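Local coordinates for protein TubZ (PDB 4XCQ) that belongs to the tubulin/FtsZ family and joins a Rossmann-like nucleotide-binding domain, here holding GDP, to a smaller C-terminal domain, at residues V126-K131 / L164-R169; I159-L164 / K210-I215. All coordinates share one frame; numbering follows the deposited sequence.

Both interactions lie in one mixed sheet and are neighbours across it, their centres about 13 Å apart. Strand 160-165 is common to both: in interaction 1 its end and the following turn pair with strand 122-129, and in interaction 2 its beginning pairs with strand 211-217. Leu-164 belongs to both contacts, and along the chain their segments alternate, 126-131, 159-164, 164-169 and 210-215. Helix 136-152 connects the first two strands, whereas helices 172-187 and 200-207 lie between the second and third. The shared strand therefore has the GDP-binding domain on one flank and the C-terminal domain on the other, and runs from the domain junction to the guanine pocket at its C-terminal end.

Interaction 1: residues V126-K131 / L164-R169. With GDP (guanosine-5'-diphosphate), chain B.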
loop_
_atom_site.group_PDB
_atom_site.type_symbol
_atom_site.label_atom_id
_atom_site.label_comp_id
_atom_site.label_asym_id
_atom_site.label_seq_id
_atom_site.Cartn_x
_atom_site.Cartn_y
_atom_site.Cartn_z
ATOM N N VAL A 126 2.759 -1.048 -0.834
ATOM C CA VAL A 126 1.992 -0.070 -0.075
ATOM C C VAL A 126 2.955 0.977 0.478
ATOM O O VAL A 126 3.781 0.678 1.341
ATOM C CB VAL A 126 1.198 -0.717 1.080
ATOM C CG1 VAL A 126 0.493 0.347 1.905
ATOM C CG2 VAL A 126 0.193 -1.720 0.543
ATOM N N GLY A 127 2.855 2.197 -0.042
ATOM C CA GLY A 127 3.739 3.274 0.356
ATOM C C GLY A 127 3.005 4.423 1.019
ATOM O O GLY A 127 1.828 4.668 0.744
ATOM N N VAL A 128 3.700 5.133 1.900
ATOM C CA VAL A 128 3.082 6.233 2.625
ATOM C C VAL A 128 3.827 7.543 2.387
ATOM O O VAL A 128 5.001 7.680 2.740
ATOM C CB VAL A 128 3.022 5.952 4.140
ATOM C CG1 VAL A 128 2.171 6.996 4.829
ATOM C CG2 VAL A 128 2.472 4.562 4.405
ATOM N N LEU A 129 3.137 8.496 1.770
ATOM C CA LEU A 129 3.695 9.817 1.534
ATOM C C LEU A 129 3.682 10.620 2.834
ATOM O O LEU A 129 2.703 10.585 3.578
ATOM C CB LEU A 129 2.906 10.542 0.442
ATOM C CG LEU A 129 2.814 9.836 -0.916
ATOM C CD1 LEU A 129 1.801 10.526 -1.810
ATOM C CD2 LEU A 129 4.169 9.788 -1.602
ATOM N N PRO A 130 4.779 11.340 3.117
ATOM C CA PRO A 130 4.896 12.174 4.319
ATOM C C PRO A 130 3.930 13.352 4.302
ATOM O O PRO A 130 3.427 13.700 3.234
ATOM C CB PRO A 130 6.341 12.674 4.258
ATOM C CG PRO A 130 6.669 12.662 2.795
ATOM C CD PRO A 130 5.977 11.439 2.263
ATOM N N LYS A 131 3.680 13.950 5.464
ATOM C CA LYS A 131 2.927 15.200 5.530
ATOM C C LYS A 131 3.725 16.288 4.823
ATOM O O LYS A 131 4.949 16.201 4.729
ATOM C CB LYS A 131 2.644 15.605 6.981
ATOM C CG LYS A 131 1.632 14.734 7.714
ATOM C CD LYS A 131 1.476 15.206 9.158
ATOM C CE LYS A 131 0.504 14.344 9.956
ATOM N NZ LYS A 131 -0.906 14.514 9.516
ATOM N N LEU A 164 -0.570 5.831 -0.157
ATOM C CA LEU A 164 -1.235 6.500 0.956
ATOM C C LEU A 164 -0.634 7.871 1.244
ATOM O O LEU A 164 0.565 8.090 1.047
ATOM C CB LEU A 164 -1.167 5.630 2.213
ATOM C CG LEU A 164 -1.730 4.212 2.117
ATOM C CD1 LEU A 164 -1.460 3.444 3.416
ATOM C CD2 LEU A 164 -3.220 4.239 1.797
ATOM N N ASP A 165 -1.472 8.785 1.729
ATOM C CA ASP A 165 -1.061 10.168 1.966
ATOM C C ASP A 165 -1.323 10.612 3.406
ATOM O O ASP A 165 -2.475 10.817 3.804
ATOM C CB ASP A 165 -1.787 11.105 0.995
ATOM C CG ASP A 165 -1.194 12.508 0.971
ATOM O OD1 ASP A 165 -0.298 12.810 1.791
ATOM O OD2 ASP A 165 -1.644 13.317 0.131
ATOM N N ASN A 166 -0.245 10.793 4.169
ATOM C CA ASN A 166 -0.340 11.237 5.557
ATOM C C ASN A 166 -0.892 12.652 5.703
ATOM O O ASN A 166 -1.212 13.088 6.809
ATOM C CB ASN A 166 1.034 11.143 6.234
ATOM C CG ASN A 166 1.310 9.764 6.785
ATOM O OD1 ASN A 166 0.469 8.863 6.681
ATOM N ND2 ASN A 166 2.494 9.577 7.357
ATOM N N ASN A 167 -1.001 13.372 4.591
ATOM C CA ASN A 167 -1.648 14.679 4.600
ATOM C C ASN A 167 -3.162 14.570 4.742
ATOM O O ASN A 167 -3.824 15.530 5.138
ATOM C CB ASN A 167 -1.314 15.461 3.329
ATOM C CG ASN A 167 0.122 15.932 3.296
ATOM O OD1 ASN A 167 0.462 16.965 3.874
ATOM N ND2 ASN A 167 0.975 15.180 2.610
ATOM N N LYS A 168 -3.714 13.406 4.413
ATOM C CA LYS A 168 -5.166 13.240 4.414
ATOM C C LYS A 168 -5.720 13.036 5.816
ATOM O O LYS A 168 -6.921 13.176 6.034
ATOM C CB LYS A 168 -5.574 12.071 3.516
ATOM C CG LYS A 168 -5.100 12.218 2.073
ATOM C CD LYS A 168 -5.526 13.553 1.497
ATOM C CE LYS A 168 -7.037 13.635 1.316
ATOM N NZ LYS A 168 -7.483 12.724 0.228
ATOM N N ARG A 169 -4.848 12.704 6.765
ATOM C CA ARG A 169 -5.269 12.585 8.162
ATOM C C ARG A 169 -4.341 13.312 9.123
ATOM O O ARG A 169 -3.163 13.535 8.838
ATOM C CB ARG A 169 -5.369 11.121 8.592
ATOM C CG ARG A 169 -6.525 10.357 7.996
ATOM C CD ARG A 169 -7.880 10.927 8.385
ATOM N NE ARG A 169 -8.936 10.093 7.822
ATOM C CZ ARG A 169 -9.367 10.189 6.566
ATOM N NH1 ARG A 169 -10.323 9.383 6.126
ATOM N NH2 ARG A 169 -8.842 11.093 5.748
HETATM P PB GDP B . 11.746 3.901 8.958
HETATM O O1B GDP B . 11.108 3.378 7.688
HETATM O O2B GDP B . 13.224 4.138 8.722
HETATM O O3B GDP B . 11.565 2.911 10.086
HETATM O O3A GDP B . 11.076 5.298 9.352
HETATM P PA GDP B . 9.513 5.452 9.681
HETATM O O1A GDP B . 9.270 5.793 11.130
HETATM O O2A GDP B . 8.718 4.234 9.264
HETATM O "O5'" GDP B . 9.193 6.694 8.721
HETATM C "C5'" GDP B . 9.062 8.013 9.228
HETATM C "C4'" GDP B . 8.176 8.737 8.235
HETATM O "O4'" GDP B . 7.142 7.828 7.851
HETATM C "C3'" GDP B . 7.519 9.937 8.881
HETATM O "O3'" GDP B . 7.977 11.103 8.201
HETATM C "C2'" GDP B . 6.028 9.745 8.682
HETATM O "O2'" GDP B . 5.587 10.614 7.635
HETATM C "C1'" GDP B . 5.847 8.314 8.209
HETATM N N9 GDP B . 5.323 7.385 9.247
HETATM C C8 GDP B . 6.049 6.883 10.268
HETATM N N7 GDP B . 5.315 6.041 11.036
HETATM C C5 GDP B . 4.085 5.980 10.493
HETATM C C6 GDP B . 2.823 5.272 10.807
HETATM O O6 GDP B . 2.753 4.510 11.797
HETATM N N1 GDP B . 1.768 5.475 10.004
HETATM C C2 GDP B . 1.827 6.294 8.935
HETATM N N2 GDP B . 0.712 6.442 8.176
HETATM N N3 GDP B . 2.953 6.975 8.590
HETATM C C4 GDP B . 4.093 6.861 9.312
#
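The carboxamide of Asn-166 has Val-128 CG1 under one face, displaced toward its oxygen (CG1 to OD1 3.1 Å), while its polar edge meets the guanine of GDP. This pocket wall is built on a parallel beta-alpha-beta unit, strands 122-129 and 160-165 joined through helix 136-152. Asn-166 OD1 accepts from GDP N2 at 2.9 Å. ND2 of Asn-166 donates to GDP N3 at 2.9 Å along a nearly straight line and less directly to the ribose O2'. This two-point grip, with amide and base planes turned about 35° apart, fixes the rotation of the amide. Val-128 reaches it because CG1 is anti to the backbone N (chi1 -170°); Ile-175 and Glu-172 of helix 172-187 also touch Asn-166. Leu-164 N donates to Gly-127 O (2.8 Å) and Leu-129 N to Leu-164 O (2.7 Å). Beyond the strand pair, Asn-166 N still reaches Leu-129 O at 3.0 Å, holding the base-reading residue to the neighbouring strand. On the Val-128 face of the sheet, Leu-164 CD1 meets CG2 of that valine and Val-126 CG1.

An Asx turn starts at Asp-165: its OD1 takes Asn-167 N from above the carboxylate plane and Asn-167 ND2 (2.8 Å) through the syn lone pair. The Asn-167 amide lies against Lys-131 CA, and its OD1 accepts from Ala-132 N. Lys-131 is extended until a bend at its end (chi4 -70°) turns NZ to Glu-170 O and, across the contact, to Asn-166 O at 3.1 Å.

Interaction 2: residues I159-L164 / K210-I215; sequences ISIYLL and KKSNVI
Ile-161 bonds to strand 211-215 through both its backbone polar atoms, in a parallel pairing so twisted that the axes of 160-164 and 211-215 make an angle of 50°, approaching to 4.5 Å. Ile-161 N donates to Lys-211 O at 2.7 Å, and its O receives Asn-213 N, also at 2.7 Å; before them, Lys-211 N to Ile-159 O is a bent, weak bond. Further on the strands splay, and a water bridges the next rung: it accepts from Leu-163 N (2.8 Å) and donates to Asn-213 O (3.0 Å). Ser-212 OG, turned to this water by standing anti to the backbone N (chi1 -171°) and bonded as well to Gln-290, holds it at 2.6 Å.

On the opposite face from Ile-161 and Ser-212, the Tyr-162 ring crosses Asn-213. CB of Asn-213 makes an off-centre CH-pi contact, 4.2 Å from the centroid of the Tyr-162 ring, and the amide stands almost perpendicular to the ring (89°). Asn-213 ND2 points at Tyr-162 OH, a long, weak bond, while its OD1 accepts from Gly-286 N of the next strand. Ile-215 CD1 meets Tyr-162 CE1 at 4.4 Å, and Phe-186 of helix 172-187 packs on both residues.

Here the sheet of the GDP-binding domain continues into that of the C-terminal domain, with helix 172-187 packed against the seam, as in the two-domain body of the tubulin/FtsZ fold.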
loop_
_atom_site.group_PDB
_atom_site.type_symbol
_atom_site.label_atom_id
_atom_site.label_comp_id
_atom_site.label_asym_id
_atom_site.label_seq_id
_atom_site.Cartn_x
_atom_site.Cartn_y
_atom_site.Cartn_z
ATOM N N ILE A 159 3.872 -3.876 -10.903
ATOM C CA ILE A 159 3.415 -4.169 -9.549
ATOM C C ILE A 159 2.091 -3.495 -9.212
ATOM O O ILE A 159 1.643 -2.588 -9.912
ATOM C CB ILE A 159 4.453 -3.727 -8.484
ATOM C CG1 ILE A 159 4.596 -2.204 -8.465
ATOM C CG2 ILE A 159 5.808 -4.397 -8.720
ATOM C CD1 ILE A 159 5.326 -1.679 -7.226
ATOM N N SER A 160 1.470 -3.952 -8.131
ATOM C CA SER A 160 0.301 -3.283 -7.569
ATOM C C SER A 160 0.751 -2.186 -6.605
ATOM O O SER A 160 1.616 -2.413 -5.760
ATOM C CB SER A 160 -0.600 -4.284 -6.852
ATOM O OG SER A 160 -1.119 -5.235 -7.765
ATOM N N ILE A 161 0.171 -0.996 -6.737
ATOM C CA ILE A 161 0.566 0.129 -5.901
ATOM C C ILE A 161 -0.590 0.687 -5.073
ATOM O O ILE A 161 -1.585 1.166 -5.613
ATOM C CB ILE A 161 1.156 1.272 -6.739
ATOM C CG1 ILE A 161 2.409 0.804 -7.481
ATOM C CG2 ILE A 161 1.491 2.454 -5.852
ATOM C CD1 ILE A 161 3.002 1.862 -8.405
ATOM N N TYR A 162 -0.441 0.618 -3.754
ATOM C CA TYR A 162 -1.367 1.258 -2.826
ATOM C C TYR A 162 -0.692 2.490 -2.229
ATOM O O TYR A 162 0.160 2.381 -1.339
ATOM C CB TYR A 162 -1.796 0.279 -1.732
ATOM C CG TYR A 162 -2.510 -0.936 -2.276
ATOM C CD1 TYR A 162 -3.895 -0.981 -2.338
ATOM C CD2 TYR A 162 -1.796 -2.033 -2.750
ATOM C CE1 TYR A 162 -4.552 -2.088 -2.850
ATOM C CE2 TYR A 162 -2.442 -3.144 -3.260
ATOM C CZ TYR A 162 -3.821 -3.166 -3.309
ATOM O OH TYR A 162 -4.472 -4.268 -3.815
ATOM N N LEU A 163 -1.058 3.662 -2.738
ATOM C CA LEU A 163 -0.356 4.892 -2.380
ATOM C C LEU A 163 -1.134 5.715 -1.357
ATOM O O LEU A 163 -2.212 6.239 -1.652
ATOM C CB LEU A 163 -0.074 5.732 -3.631
ATOM C CG LEU A 163 0.973 6.845 -3.465
ATOM C CD1 LEU A 163 2.311 6.288 -2.974
ATOM C CD2 LEU A 163 1.155 7.639 -4.759
ATOM N N LEU A 164 -0.570 5.831 -0.157
ATOM C CA LEU A 164 -1.235 6.500 0.956
ATOM C C LEU A 164 -0.634 7.871 1.244
ATOM O O LEU A 164 0.565 8.090 1.047
ATOM C CB LEU A 164 -1.167 5.630 2.213
ATOM C CG LEU A 164 -1.730 4.212 2.117
ATOM C CD1 LEU A 164 -1.460 3.444 3.416
ATOM C CD2 LEU A 164 -3.220 4.239 1.797
ATOM N N LYS A 210 -2.180 -4.582 -12.009
ATOM C CA LYS A 210 -0.988 -3.748 -11.985
ATOM C C LYS A 210 -1.330 -2.269 -11.830
ATOM O O LYS A 210 -2.495 -1.882 -11.930
ATOM C CB LYS A 210 -0.174 -3.960 -13.255
ATOM C CG LYS A 210 0.073 -5.412 -13.602
ATOM C CD LYS A 210 0.906 -6.112 -12.551
ATOM C CE LYS A 210 1.238 -7.527 -13.000
ATOM N NZ LYS A 210 1.952 -7.519 -14.310
ATOM N N LYS A 211 -0.294 -1.464 -11.595
ATOM C CA LYS A 211 -0.395 -0.016 -11.375
ATOM C C LYS A 211 -1.081 0.337 -10.046
ATOM O O LYS A 211 -1.014 -0.422 -9.078
ATOM C CB LYS A 211 -1.110 0.666 -12.546
ATOM C CG LYS A 211 -0.408 0.472 -13.883
ATOM C CD LYS A 211 -0.881 1.480 -14.913
ATOM C CE LYS A 211 -1.420 0.796 -16.163
ATOM N NZ LYS A 211 -2.669 0.028 -15.892
ATOM N N SER A 212 -1.734 1.490 -10.004
ATOM C CA SER A 212 -2.194 2.051 -8.737
ATOM C C SER A 212 -3.638 1.685 -8.394
ATOM O O SER A 212 -4.550 1.888 -9.194
ATOM C CB SER A 212 -2.038 3.573 -8.759
ATOM O OG SER A 212 -2.289 4.122 -7.483
ATOM N N ASN A 213 -3.834 1.155 -7.189
ATOM C CA ASN A 213 -5.160 0.784 -6.714
ATOM C C ASN A 213 -5.655 1.701 -5.580
ATOM O O ASN A 213 -4.859 2.243 -4.810
ATOM C CB ASN A 213 -5.163 -0.683 -6.265
ATOM C CG ASN A 213 -4.726 -1.644 -7.380
ATOM O OD1 ASN A 213 -4.663 -1.273 -8.555
ATOM N ND2 ASN A 213 -4.425 -2.884 -7.007
ATOM N N VAL A 214 -6.972 1.890 -5.512
ATOM C CA VAL A 214 -7.609 2.726 -4.492
ATOM C C VAL A 214 -8.843 2.020 -3.925
ATOM O O VAL A 214 -9.624 1.439 -4.676
ATOM C CB VAL A 214 -8.023 4.108 -5.063
ATOM C CG1 VAL A 214 -8.838 4.900 -4.047
ATOM C CG2 VAL A 214 -6.799 4.903 -5.498
ATOM N N ILE A 215 -9.016 2.064 -2.605
ATOM C CA ILE A 215 -10.189 1.460 -1.974
ATOM C C ILE A 215 -11.061 2.532 -1.328
ATOM O O ILE A 215 -10.571 3.363 -0.566
ATOM C CB ILE A 215 -9.797 0.414 -0.908
ATOM C CG1 ILE A 215 -8.755 -0.561 -1.465
ATOM C CG2 ILE A 215 -11.034 -0.331 -0.409
ATOM C CD1 ILE A 215 -8.170 -1.515 -0.419
HETATM O O HOH W 1 -2.658 4.217 -4.918
#